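Local coordinates for lovastatin nonaketide synthase mokA (Monascus pilosus, PDB 6AD3), which builds the nonaketide chain of dihydromonacolin L, precursor of monacolin K (lovastatin), by iterative condensation, and is represented here by its condensation domain, at residues A85-Q89 against Y206-V210; A121-H126 against E222-L226; P237-L242 against A364-F369. The protein carries 1 engineered substitution. All coordinates share one frame; numbering follows the deposited sequence.

Contact 1. Residues A85-Q89 against Y206-V210; sequences AWRLQ and YHRFV
F209 sets the edge of its ring against A85 and W86 of helix 80-91. The loop that carries it has the sequence HRFVGDG, which corresponds to the HHxxxDG motif of condensation domains, except that R208 stands where the second histidine is expected. This is a compact instance of an aromatic side chain laid edge-on against a helix, with flanking contacts from R208 and Q89. With CG anti to the carbonyl carbon (chi1 -68°), the phenyl leaves the loop and meets the helix. F209 CZ lies 3.7 Å from W86 CA, and F209 CE1 is 3.9 Å from A85 CB. That methyl faces the loop directly and also touches the chain of R208, whose CG is 3.9 Å from A85 CB. R208 is itself tied down elsewhere, through NH1 to E462 and NH2 to the carbonyl of G211. The ring of W86 meets F209 at a slant and hydrogen-bonds through NE1 to A142 O. One face of F209 is covered from within the loop by H207, whose NE2 sits 3.5 Å above the plane of the F209 ring, over its centre; F133, I182 and L145 add further packing. Q89, one helical turn after A85, stretches its extended side chain to the same histidine. The Q89 amide stands at 77° to the imidazole plane, and its NE2 approaches the ring at the edge, 3.3 Å from H207 NE2.

Contact 2. Residues A121-H126 against E222-L226; sequences AVLRRH and EASQL
V122 and L226 meet where helix 112-125 packs on helix 213-227, two helices of the N-terminal, chloramphenicol-acetyltransferase-like half of the condensation domain. Over the short lengths in contact the axes run at 121° and come no closer than 10.7 Å, and the contact is made by side chains. The tight part is apolar and centres on the branched end of V122. Its CG2, anti to the carbonyl carbon, lies 3.9 Å from L226 CD1 and also rests against the CB of E222. Toward the partly exposed side, the same L226 CD1 also touches A121 CB, at 4.0 Å. A polar part lies at the C-terminal end of helix 112-125, where buried E222 extends its chain toward R125. R125 comes from the opposite direction and forms a salt bridge: NH2 donates to OE1 of E222 over 3.2 Å, nearly straight at 169°. OE1 is met from above the carboxylate plane, and the two flat groups are turned 64° apart, far from a coplanar pairing. The other terminal nitrogen of R125, NH1, bonds to the carbonyl of D233, so two partners fix the guanidinium. Where the helix ends, the H126 ring folds back over the last turn and H126 ND1 donates to V122 O at 3.2 Å.

Contact 3. Residues P237-L242 against A364-F369; sequences PQFADL and AGMGFF
F239 fits into a hollow lined by the backbone of M366-F368 and by the ring of F369. The projecting ring stands at the start of helix 239-251; the hollow belongs to the loop between helix 360-364 and strand 371-377 of the C-terminal sheet. In the two-lobed condensation-domain fold, this contact brings the loop before strand 371-377, in the second half, against the start of helix 239-251, which follows helix 213-227 of the first. The CG of F239 is anti to the backbone N (chi1 -180°), which carries the ring from the helix start into the loop. Its edge points at the face of F369 in a T-shaped pair, with the F239 and F369 ring centroids 5.2 Å apart and the planes at 70°. The F239 edge also meets a carbonyl, CE1 lying 3.7 Å from F368 O. The bottom of the hollow is G367, whose CA is 4.0 Å from F239 CD1. With phi at 135° and psi at -166°, the backbone calls for glycine, and the ring edge of F239 occupies the space beside its CA. F369 is in turn a bump: its CZ enters the notch between two helix side chains, 3.6 Å from F239 CD1 and 3.7 Å from L242 CD1, with L242 crossing it at roughly a right angle. F369 N bonds to D212, the aspartate of the HHxxxDG-like motif, and G367 O to T215, which ties the loop to both residues. Before the helix, the pyrrolidine of P237 rests on A364 and G365. Between this patch and the aromatic pair, a water donates to both backbones, 3.0 Å from P237 O and 3.0 Å from M366 O.

Overall arrangement
Contact 3 touches both of the others and joins them, while contacts 1 and 2 remain about 8 Å apart at their nearest atoms. The loop of contact 1 runs into helix 213-227 of contact 2, which helix 239-251 of contact 3 follows. Contact 1 is centred about 12 Å from the chain's centre, contact 2 about 23 Å. All are partly buried, but their chemistry differs: an aromatic edge against a helix in contact 1, a salt bridge beside a small apolar patch in contact 2, rings, glycines and a bridging water in contact 3. R208 makes a cation-pi contact with F368. Toward contact 2, M366 packs on H126 and E222, and Q238 NE2 probably hydrogen-bonds to R125 O.

Contact 1. Residues A85-Q89 against Y206-V210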
ATOM      1  N   ALA A  85      -9.524   4.720  -7.959  1.00 16.97           N
ATOM      2  CA  ALA A  85      -8.257   5.398  -8.064  1.00 17.12           C
ATOM      3  C   ALA A  85      -8.289   6.502  -9.142  1.00 17.88           C
ATOM      4  O   ALA A  85      -7.747   7.576  -8.946  1.00 17.56           O
ATOM      5  CB  ALA A  85      -7.177   4.378  -8.355  1.00 18.31           C
ATOM      6  N   TRP A  86      -8.958   6.243 -10.250  1.00 16.86           N
ATOM      7  CA  TRP A  86      -9.113   7.256 -11.298  1.00 19.32           C
ATOM      8  C   TRP A  86      -9.870   8.483 -10.752  1.00 19.18           C
ATOM      9  O   TRP A  86      -9.482   9.639 -11.002  1.00 19.18           O
ATOM     10  CB  TRP A  86      -9.836   6.640 -12.479  1.00 20.57           C
ATOM     11  CG  TRP A  86     -10.279   7.621 -13.522  1.00 24.12           C
ATOM     12  CD1 TRP A  86     -11.565   7.843 -13.940  1.00 27.27           C
ATOM     13  CD2 TRP A  86      -9.451   8.504 -14.286  1.00 31.07           C
ATOM     14  NE1 TRP A  86     -11.579   8.785 -14.947  1.00 35.69           N
ATOM     15  CE2 TRP A  86     -10.301   9.219 -15.167  1.00 31.34           C
ATOM     16  CE3 TRP A  86      -8.085   8.808 -14.274  1.00 45.30           C
ATOM     17  CZ2 TRP A  86      -9.827  10.229 -16.024  1.00 47.08           C
ATOM     18  CZ3 TRP A  86      -7.602   9.790 -15.158  1.00 48.80           C
ATOM     19  CH2 TRP A  86      -8.481  10.490 -16.016  1.00 44.16           C
ATOM     20  N   ARG A  87     -10.880   8.247  -9.913  1.00 19.12           N
ATOM     21  CA  ARG A  87     -11.608   9.380  -9.335  1.00 19.40           C
ATOM     22  C   ARG A  87     -10.722  10.169  -8.404  1.00 19.75           C
ATOM     23  O   ARG A  87     -10.800  11.397  -8.381  1.00 20.35           O
ATOM     24  CB  ARG A  87     -12.843   8.905  -8.585  1.00 21.00           C
ATOM     25  CG  ARG A  87     -13.876   8.226  -9.458  1.00 26.14           C
ATOM     26  CD  ARG A  87     -15.101   7.853  -8.642  1.00 34.94           C
ATOM     27  NE  ARG A  87     -15.886   6.801  -9.277  1.00 43.16           N
ATOM     28  CZ  ARG A  87     -16.841   7.002 -10.181  1.00 51.29           C
ATOM     29  NH1 ARG A  87     -17.097   8.216 -10.633  1.00 56.23           N
ATOM     30  NH2 ARG A  87     -17.501   5.973 -10.679  1.00 47.41           N
ATOM     31  N   LEU A  88      -9.863   9.484  -7.629  1.00 18.06           N
ATOM     32  CA  LEU A  88      -8.902  10.199  -6.772  1.00 18.67           C
ATOM     33  C   LEU A  88      -7.995  11.026  -7.647  1.00 19.04           C
ATOM     34  O   LEU A  88      -7.652  12.155  -7.302  1.00 23.32           O
ATOM     35  CB  LEU A  88      -8.072   9.235  -5.893  1.00 18.54           C
ATOM     36  CG  LEU A  88      -8.776   8.417  -4.818  1.00 20.75           C
ATOM     37  CD1 LEU A  88      -7.853   7.344  -4.215  1.00 20.15           C
ATOM     38  CD2 LEU A  88      -9.316   9.323  -3.729  1.00 24.51           C
ATOM     39  N   GLN A  89      -7.505  10.433  -8.732  1.00 17.45           N
ATOM     40  CA  GLN A  89      -6.518  11.120  -9.565  1.00 20.25           C
ATOM     41  C   GLN A  89      -7.149  12.365 -10.188  1.00 22.02           C
ATOM     42  O   GLN A  89      -6.540  13.453 -10.229  1.00 23.79           O
ATOM     43  CB  GLN A  89      -6.016  10.184 -10.666  1.00 24.31           C
ATOM     44  CG  GLN A  89      -5.256  10.907 -11.758  1.00 34.61           C
ATOM     45  CD  GLN A  89      -4.600   9.966 -12.763  1.00 36.61           C
ATOM     46  OE1 GLN A  89      -4.648  10.223 -13.972  1.00 39.35           O
ATOM     47  NE2 GLN A  89      -3.799   9.017 -12.251  1.00 27.06           N
ATOM     48  N   TYR A 206       5.878   2.597 -10.962  1.00 12.29           N
ATOM     49  CA  TYR A 206       4.585   2.286 -11.550  1.00 12.11           C
ATOM     50  C   TYR A 206       3.541   3.329 -11.268  1.00 13.71           C
ATOM     51  O   TYR A 206       3.419   3.864 -10.152  1.00 13.67           O
ATOM     52  CB  TYR A 206       4.072   0.906 -11.126  1.00 13.73           C
ATOM     53  CG  TYR A 206       3.962   0.691  -9.632  1.00 12.91           C
ATOM     54  CD1 TYR A 206       5.059   0.298  -8.890  1.00 12.50           C
ATOM     55  CD2 TYR A 206       2.710   0.741  -8.989  1.00 12.86           C
ATOM     56  CE1 TYR A 206       4.937   0.028  -7.528  1.00 12.20           C
ATOM     57  CE2 TYR A 206       2.581   0.456  -7.653  1.00 14.18           C
ATOM     58  CZ  TYR A 206       3.686   0.130  -6.922  1.00 13.62           C
ATOM     59  OH  TYR A 206       3.555  -0.143  -5.593  1.00 16.34           O
ATOM     60  N   HIS A 207       2.766   3.620 -12.317  1.00 12.97           N
ATOM     61  CA  HIS A 207       1.484   4.259 -12.150  1.00 13.46           C
ATOM     62  C   HIS A 207       0.603   3.369 -11.303  1.00 12.13           C
ATOM     63  O   HIS A 207       0.690   2.139 -11.367  1.00 13.03           O
ATOM     64  CB  HIS A 207       0.835   4.546 -13.498  1.00 13.06           C
ATOM     65  CG  HIS A 207      -0.398   5.386 -13.398  1.00 14.73           C
ATOM     66  ND1 HIS A 207      -0.399   6.758 -13.549  1.00 18.13           N
ATOM     67  CD2 HIS A 207      -1.676   5.033 -13.170  1.00 13.63           C
ATOM     68  CE1 HIS A 207      -1.620   7.213 -13.377  1.00 13.53           C
ATOM     69  NE2 HIS A 207      -2.410   6.192 -13.120  1.00 18.48           N
ATOM     70  N   ARG A 208      -0.267   4.004 -10.511  1.00 11.68           N
ATOM     71  CA  ARG A 208      -1.212   3.289  -9.641  1.00 12.33           C
ATOM     72  C   ARG A 208      -1.971   2.190 -10.370  1.00 13.59           C
ATOM     73  O   ARG A 208      -2.232   1.158  -9.794  1.00 13.48           O
ATOM     74  CB  ARG A 208      -2.188   4.284  -9.048  1.00 14.46           C
ATOM     75  CG  ARG A 208      -3.377   3.710  -8.264  1.00 14.52           C
ATOM     76  CD  ARG A 208      -2.998   3.209  -6.906  1.00 13.22           C
ATOM     77  NE  ARG A 208      -2.237   1.961  -6.946  1.00 14.00           N
ATOM     78  CZ  ARG A 208      -1.677   1.392  -5.889  1.00 13.61           C
ATOM     79  NH1 ARG A 208      -1.758   1.959  -4.708  1.00 13.34           N
ATOM     80  NH2 ARG A 208      -1.017   0.248  -6.003  1.00 12.33           N
ATOM     81  N   PHE A 209      -2.398   2.447 -11.604  1.00 12.23           N
ATOM     82  CA  PHE A 209      -3.311   1.563 -12.249  1.00 13.81           C
ATOM     83  C   PHE A 209      -2.710   0.178 -12.605  1.00 13.18           C
ATOM     84  O   PHE A 209      -3.474  -0.741 -12.958  1.00 14.36           O
ATOM     85  CB  PHE A 209      -3.856   2.178 -13.543  1.00 14.96           C
ATOM     86  CG  PHE A 209      -4.760   3.370 -13.360  1.00 14.72           C
ATOM     87  CD1 PHE A 209      -5.184   3.777 -12.115  1.00 16.40           C
ATOM     88  CD2 PHE A 209      -5.127   4.134 -14.474  1.00 16.30           C
ATOM     89  CE1 PHE A 209      -5.902   4.920 -11.965  1.00 16.63           C
ATOM     90  CE2 PHE A 209      -5.859   5.285 -14.313  1.00 18.52           C
ATOM     91  CZ  PHE A 209      -6.296   5.645 -13.067  1.00 18.67           C
ATOM     92  N   VAL A 210      -1.382   0.047 -12.612  1.00 12.87           N
ATOM     93  CA  VAL A 210      -0.711  -1.155 -13.170  1.00 12.65           C
ATOM     94  C   VAL A 210       0.067  -1.981 -12.166  1.00 13.10           C
ATOM     95  O   VAL A 210       0.638  -2.998 -12.535  1.00 13.78           O
ATOM     96  CB  VAL A 210       0.183  -0.851 -14.390  1.00 13.17           C
ATOM     97  CG1 VAL A 210      -0.657  -0.183 -15.494  1.00 13.75           C
ATOM     98  CG2 VAL A 210       1.358   0.057 -13.999  1.00 13.88           C
TER

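Contact 2. Residues A121-H126 against E222-L226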
ATOM      1  N   ALA A 121      10.743  -9.500 -21.395  1.00 18.31           N
ATOM      2  CA  ALA A 121       9.872 -10.663 -21.451  1.00 18.59           C
ATOM      3  C   ALA A 121       8.765 -10.569 -20.425  1.00 16.24           C
ATOM      4  O   ALA A 121       7.624 -10.925 -20.731  1.00 17.90           O
ATOM      5  CB  ALA A 121      10.671 -11.950 -21.264  1.00 20.94           C
ATOM      6  N   VAL A 122       9.054  -9.939 -19.281  1.00 17.21           N
ATOM      7  CA  VAL A 122       8.026  -9.669 -18.269  1.00 16.40           C
ATOM      8  C   VAL A 122       7.014  -8.685 -18.823  1.00 17.85           C
ATOM      9  O   VAL A 122       5.791  -8.926 -18.728  1.00 17.11           O
ATOM     10  CB  VAL A 122       8.622  -9.113 -16.951  1.00 20.18           C
ATOM     11  CG1 VAL A 122       7.531  -8.699 -16.000  1.00 17.42           C
ATOM     12  CG2 VAL A 122       9.538 -10.129 -16.288  1.00 18.38           C
ATOM     13  N   LEU A 123       7.503  -7.644 -19.509  1.00 16.36           N
ATOM     14  CA  LEU A 123       6.614  -6.677 -20.148  1.00 18.58           C
ATOM     15  C   LEU A 123       5.687  -7.327 -21.192  1.00 18.67           C
ATOM     16  O   LEU A 123       4.520  -6.984 -21.294  1.00 18.40           O
ATOM     17  CB  LEU A 123       7.422  -5.546 -20.764  1.00 19.48           C
ATOM     18  CG  LEU A 123       8.141  -4.577 -19.837  1.00 16.01           C
ATOM     19  CD1 LEU A 123       8.852  -3.510 -20.660  1.00 19.23           C
ATOM     20  CD2 LEU A 123       7.219  -3.898 -18.830  1.00 17.08           C
ATOM     21  N   ARG A 124       6.243  -8.205 -22.020  1.00 18.08           N
ATOM     22  CA  ARG A 124       5.481  -8.924 -23.022  1.00 19.61           C
ATOM     23  C   ARG A 124       4.465  -9.909 -22.441  1.00 20.88           C
ATOM     24  O   ARG A 124       3.348 -10.046 -22.984  1.00 18.19           O
ATOM     25  CB  ARG A 124       6.434  -9.687 -23.930  1.00 25.08           C
ATOM     26  CG  ARG A 124       5.774 -10.624 -24.890  1.00 33.36           C
ATOM     27  CD  ARG A 124       6.761 -10.988 -26.006  1.00 50.65           C
ATOM     28  NE  ARG A 124       8.094 -11.308 -25.471  1.00 56.49           N
ATOM     29  CZ  ARG A 124       9.162 -10.495 -25.503  1.00 51.88           C
ATOM     30  NH1 ARG A 124       9.108  -9.288 -26.077  1.00 47.53           N
ATOM     31  NH2 ARG A 124      10.296 -10.900 -24.955  1.00 31.91           N
ATOM     32  N   ARG A 125       4.833 -10.596 -21.356  1.00 17.13           N
ATOM     33  CA  ARG A 125       3.967 -11.629 -20.767  1.00 18.00           C
ATOM     34  C   ARG A 125       2.641 -11.111 -20.293  1.00 15.99           C
ATOM     35  O   ARG A 125       1.630 -11.854 -20.309  1.00 17.73           O
ATOM     36  CB  ARG A 125       4.682 -12.329 -19.574  1.00 22.85           C
ATOM     37  CG  ARG A 125       5.473 -13.556 -20.006  1.00 28.32           C
ATOM     38  CD  ARG A 125       6.440 -14.001 -18.921  1.00 26.41           C
ATOM     39  NE  ARG A 125       5.732 -14.353 -17.696  1.00 25.87           N
ATOM     40  CZ  ARG A 125       5.044 -15.477 -17.529  1.00 25.00           C
ATOM     41  NH1 ARG A 125       5.049 -16.435 -18.482  1.00 21.07           N
ATOM     42  NH2 ARG A 125       4.502 -15.714 -16.374  1.00 37.32           N
ATOM     43  N   HIS A 126       2.654  -9.921 -19.687  1.00 14.41           N
ATOM     44  CA  HIS A 126       1.511  -9.430 -18.927  1.00 14.57           C
ATOM     45  C   HIS A 126       0.810  -8.290 -19.653  1.00 15.38           C
ATOM     46  O   HIS A 126       1.370  -7.207 -19.840  1.00 15.65           O
ATOM     47  CB  HIS A 126       1.972  -8.973 -17.546  1.00 14.43           C
ATOM     48  CG  HIS A 126       2.514 -10.080 -16.715  1.00 14.16           C
ATOM     49  ND1 HIS A 126       3.858 -10.406 -16.683  1.00 18.54           N
ATOM     50  CD2 HIS A 126       1.873 -11.097 -16.108  1.00 12.27           C
ATOM     51  CE1 HIS A 126       4.019 -11.496 -15.947  1.00 13.07           C
ATOM     52  NE2 HIS A 126       2.829 -11.903 -15.555  1.00 17.90           N
ATOM     53  N   GLU A 222       9.914 -12.941 -11.315  1.00 13.90           N
ATOM     54  CA  GLU A 222       9.904 -13.353 -12.711  1.00 14.75           C
ATOM     55  C   GLU A 222      11.197 -12.994 -13.407  1.00 14.78           C
ATOM     56  O   GLU A 222      11.769 -13.822 -14.120  1.00 15.95           O
ATOM     57  CB  GLU A 222       8.701 -12.787 -13.458  1.00 14.31           C
ATOM     58  CG  GLU A 222       7.372 -13.460 -13.072  1.00 14.73           C
ATOM     59  CD  GLU A 222       6.244 -13.250 -14.099  1.00 16.89           C
ATOM     60  OE1 GLU A 222       5.181 -13.839 -13.886  1.00 19.38           O
ATOM     61  OE2 GLU A 222       6.457 -12.644 -15.161  1.00 17.48           O
ATOM     62  N   ALA A 223      11.692 -11.791 -13.155  1.00 15.26           N
ATOM     63  CA  ALA A 223      12.912 -11.318 -13.794  1.00 16.81           C
ATOM     64  C   ALA A 223      14.143 -12.129 -13.354  1.00 17.27           C
ATOM     65  O   ALA A 223      14.946 -12.534 -14.194  1.00 17.10           O
ATOM     66  CB  ALA A 223      13.127  -9.848 -13.483  1.00 17.16           C
ATOM     67  N   SER A 224      14.182 -12.484 -12.080  1.00 15.55           N
ATOM     68  CA  SER A 224      15.242 -13.320 -11.532  1.00 17.19           C
ATOM     69  C   SER A 224      15.242 -14.689 -12.201  1.00 18.84           C
ATOM     70  O   SER A 224      16.314 -15.206 -12.597  1.00 18.29           O
ATOM     71  CB  SER A 224      15.046 -13.501 -10.024  1.00 19.25           C
ATOM     72  OG  SER A 224      16.049 -14.364  -9.467  1.00 18.87           O
ATOM     73  N   GLN A 225      14.074 -15.321 -12.223  1.00 16.61           N
ATOM     74  CA  GLN A 225      13.976 -16.659 -12.805  1.00 15.69           C
ATOM     75  C   GLN A 225      14.364 -16.621 -14.272  1.00 17.95           C
ATOM     76  O   GLN A 225      15.119 -17.468 -14.742  1.00 19.68           O
ATOM     77  CB  GLN A 225      12.572 -17.209 -12.654  1.00 16.56           C
ATOM     78  CG  GLN A 225      12.255 -17.666 -11.263  1.00 18.09           C
ATOM     79  CD  GLN A 225      10.882 -18.194 -11.169  1.00 20.83           C
ATOM     80  OE1 GLN A 225      10.662 -19.411 -11.268  1.00 22.58           O
ATOM     81  NE2 GLN A 225       9.928 -17.292 -11.070  1.00 21.55           N
ATOM     82  N   LEU A 226      13.858 -15.625 -15.011  1.00 16.60           N
ATOM     83  CA  LEU A 226      14.153 -15.542 -16.448  1.00 18.60           C
ATOM     84  C   LEU A 226      15.631 -15.304 -16.690  1.00 19.59           C
ATOM     85  O   LEU A 226      16.263 -16.002 -17.481  1.00 21.62           O
ATOM     86  CB  LEU A 226      13.363 -14.439 -17.110  1.00 19.18           C
ATOM     87  CG  LEU A 226      11.890 -14.754 -17.352  1.00 20.49           C
ATOM     88  CD1 LEU A 226      11.102 -13.497 -17.584  1.00 21.37           C
ATOM     89  CD2 LEU A 226      11.679 -15.740 -18.492  1.00 26.28           C
TER

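Contact 3. Residues P237-L242 against A364-F369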
ATOM      1  N   PRO A 237      -2.199 -15.485 -15.873  1.00 16.99           N
ATOM      2  CA  PRO A 237      -3.471 -14.912 -15.502  1.00 19.25           C
ATOM      3  C   PRO A 237      -3.493 -13.409 -15.756  1.00 19.37           C
ATOM      4  O   PRO A 237      -2.753 -12.654 -15.139  1.00 18.43           O
ATOM      5  CB  PRO A 237      -3.591 -15.242 -14.018  1.00 22.89           C
ATOM      6  CG  PRO A 237      -2.210 -15.404 -13.551  1.00 22.69           C
ATOM      7  CD  PRO A 237      -1.416 -15.920 -14.703  1.00 21.34           C
ATOM      8  N   GLN A 238      -4.296 -12.978 -16.712  1.00 17.47           N
ATOM      9  CA  GLN A 238      -4.199 -11.612 -17.146  1.00 15.30           C
ATOM     10  C   GLN A 238      -5.136 -10.730 -16.305  1.00 14.06           C
ATOM     11  O   GLN A 238      -6.270 -11.134 -15.956  1.00 16.15           O
ATOM     12  CB  GLN A 238      -4.544 -11.503 -18.625  1.00 16.20           C
ATOM     13  CG  GLN A 238      -3.631 -12.345 -19.527  1.00 17.45           C
ATOM     14  CD  GLN A 238      -2.244 -11.798 -19.613  1.00 17.26           C
ATOM     15  OE1 GLN A 238      -1.940 -10.712 -19.061  1.00 17.56           O
ATOM     16  NE2 GLN A 238      -1.397 -12.467 -20.404  1.00 18.09           N
ATOM     17  N   PHE A 239      -4.724  -9.468 -16.119  1.00 14.63           N
ATOM     18  CA  PHE A 239      -5.422  -8.566 -15.189  1.00 14.69           C
ATOM     19  C   PHE A 239      -6.872  -8.362 -15.550  1.00 14.80           C
ATOM     20  O   PHE A 239      -7.752  -8.470 -14.710  1.00 16.78           O
ATOM     21  CB  PHE A 239      -4.704  -7.228 -15.127  1.00 13.91           C
ATOM     22  CG  PHE A 239      -5.335  -6.261 -14.203  1.00 13.25           C
ATOM     23  CD1 PHE A 239      -5.272  -6.477 -12.835  1.00 16.24           C
ATOM     24  CD2 PHE A 239      -6.242  -5.338 -14.689  1.00 16.39           C
ATOM     25  CE1 PHE A 239      -5.921  -5.612 -11.946  1.00 18.55           C
ATOM     26  CE2 PHE A 239      -6.869  -4.445 -13.824  1.00 17.14           C
ATOM     27  CZ  PHE A 239      -6.710  -4.587 -12.457  1.00 18.45           C
ATOM     28  N   ALA A 240      -7.157  -8.075 -16.827  1.00 15.25           N
ATOM     29  CA  ALA A 240      -8.544  -7.757 -17.205  1.00 17.23           C
ATOM     30  C   ALA A 240      -9.472  -8.905 -16.934  1.00 18.75           C
ATOM     31  O   ALA A 240     -10.627  -8.690 -16.561  1.00 19.75           O
ATOM     32  CB  ALA A 240      -8.618  -7.342 -18.665  1.00 19.77           C
ATOM     33  N   ASP A 241      -9.017 -10.124 -17.229  1.00 19.26           N
ATOM     34  CA  ASP A 241      -9.813 -11.332 -16.947  1.00 20.75           C
ATOM     35  C   ASP A 241     -10.194 -11.406 -15.459  1.00 20.68           C
ATOM     36  O   ASP A 241     -11.380 -11.548 -15.094  1.00 23.14           O
ATOM     37  CB  ASP A 241      -9.048 -12.583 -17.401  1.00 21.08           C
ATOM     38  CG  ASP A 241      -8.861 -12.621 -18.932  1.00 27.78           C
ATOM     39  OD1 ASP A 241      -9.757 -12.133 -19.617  1.00 30.87           O
ATOM     40  OD2 ASP A 241      -7.853 -13.157 -19.439  1.00 25.84           O
ATOM     41  N   LEU A 242      -9.213 -11.205 -14.603  1.00 20.25           N
ATOM     42  CA  LEU A 242      -9.464 -11.266 -13.163  1.00 19.11           C
ATOM     43  C   LEU A 242     -10.329 -10.117 -12.696  1.00 19.13           C
ATOM     44  O   LEU A 242     -11.228 -10.303 -11.859  1.00 21.23           O
ATOM     45  CB  LEU A 242      -8.143 -11.299 -12.390  1.00 21.00           C
ATOM     46  CG  LEU A 242      -7.335 -12.565 -12.558  1.00 22.42           C
ATOM     47  CD1 LEU A 242      -5.970 -12.413 -11.916  1.00 22.68           C
ATOM     48  CD2 LEU A 242      -8.075 -13.767 -11.989  1.00 32.46           C
ATOM     49  N   ALA A 364      -0.325 -14.901  -8.681  1.00 14.22           N
ATOM     50  CA  ALA A 364       0.691 -14.872  -9.755  1.00 16.63           C
ATOM     51  C   ALA A 364       0.521 -13.691 -10.715  1.00 16.29           C
ATOM     52  O   ALA A 364       1.452 -13.299 -11.399  1.00 16.87           O
ATOM     53  CB  ALA A 364       0.659 -16.183 -10.526  1.00 18.62           C
ATOM     54  N   GLY A 365      -0.639 -13.078 -10.685  1.00 14.92           N
ATOM     55  CA  GLY A 365      -0.982 -12.041 -11.655  1.00 15.96           C
ATOM     56  C   GLY A 365      -0.244 -10.722 -11.376  1.00 15.21           C
ATOM     57  O   GLY A 365       0.200 -10.450 -10.256  1.00 15.17           O
ATOM     58  N   MET A 366      -0.168  -9.890 -12.397  1.00 14.29           N
ATOM     59  CA  MET A 366       0.313  -8.539 -12.268  1.00 13.61           C
ATOM     60  C   MET A 366      -0.865  -7.576 -12.304  1.00 13.06           C
ATOM     61  O   MET A 366      -1.865  -7.822 -12.977  1.00 14.04           O
ATOM     62  CB  MET A 366       1.279  -8.201 -13.416  1.00 13.46           C
ATOM     63  CG  MET A 366       2.467  -9.123 -13.562  1.00 13.09           C
ATOM     64  SD  MET A 366       3.586  -9.014 -12.130  1.00 13.87           S
ATOM     65  CE  MET A 366       4.949 -10.006 -12.741  1.00 14.61           C
ATOM     66  N   GLY A 367      -0.725  -6.469 -11.586  1.00 12.21           N
ATOM     67  CA  GLY A 367      -1.629  -5.355 -11.670  1.00 13.04           C
ATOM     68  C   GLY A 367      -1.993  -4.840 -10.279  1.00 15.21           C
ATOM     69  O   GLY A 367      -1.281  -5.108  -9.291  1.00 15.82           O
ATOM     70  N   PHE A 368      -3.034  -4.023 -10.228  1.00 14.13           N
ATOM     71  CA  PHE A 368      -3.418  -3.299  -9.028  1.00 13.20           C
ATOM     72  C   PHE A 368      -4.587  -4.000  -8.348  1.00 16.48           C
ATOM     73  O   PHE A 368      -5.731  -3.838  -8.760  1.00 15.84           O
ATOM     74  CB  PHE A 368      -3.781  -1.854  -9.380  1.00 13.13           C
ATOM     75  CG  PHE A 368      -4.360  -1.065  -8.254  1.00 12.17           C
ATOM     76  CD1 PHE A 368      -3.923  -1.242  -6.957  1.00 12.83           C
ATOM     77  CD2 PHE A 368      -5.344  -0.102  -8.501  1.00 15.53           C
ATOM     78  CE1 PHE A 368      -4.392  -0.442  -5.926  1.00 13.17           C
ATOM     79  CE2 PHE A 368      -5.822   0.692  -7.463  1.00 12.89           C
ATOM     80  CZ  PHE A 368      -5.369   0.494  -6.173  1.00 15.28           C
ATOM     81  N   PHE A 369      -4.266  -4.884  -7.401  1.00 12.69           N
ATOM     82  CA  PHE A 369      -5.279  -5.719  -6.713  1.00 14.50           C
ATOM     83  C   PHE A 369      -5.527  -5.253  -5.300  1.00 16.15           C
ATOM     84  O   PHE A 369      -6.561  -5.563  -4.737  1.00 14.17           O
ATOM     85  CB  PHE A 369      -4.840  -7.166  -6.651  1.00 16.83           C
ATOM     86  CG  PHE A 369      -4.855  -7.860  -7.981  1.00 18.53           C
ATOM     87  CD1 PHE A 369      -6.029  -8.414  -8.465  1.00 27.18           C
ATOM     88  CD2 PHE A 369      -3.713  -7.908  -8.785  1.00 16.67           C
ATOM     89  CE1 PHE A 369      -6.036  -9.084  -9.685  1.00 32.42           C
ATOM     90  CE2 PHE A 369      -3.726  -8.579  -9.996  1.00 18.85           C
ATOM     91  CZ  PHE A 369      -4.868  -9.188 -10.431  1.00 23.92           C
TER
HETATM   92  O   HOH W   1      -3.397 -10.358 -13.259  1.00 16.81           O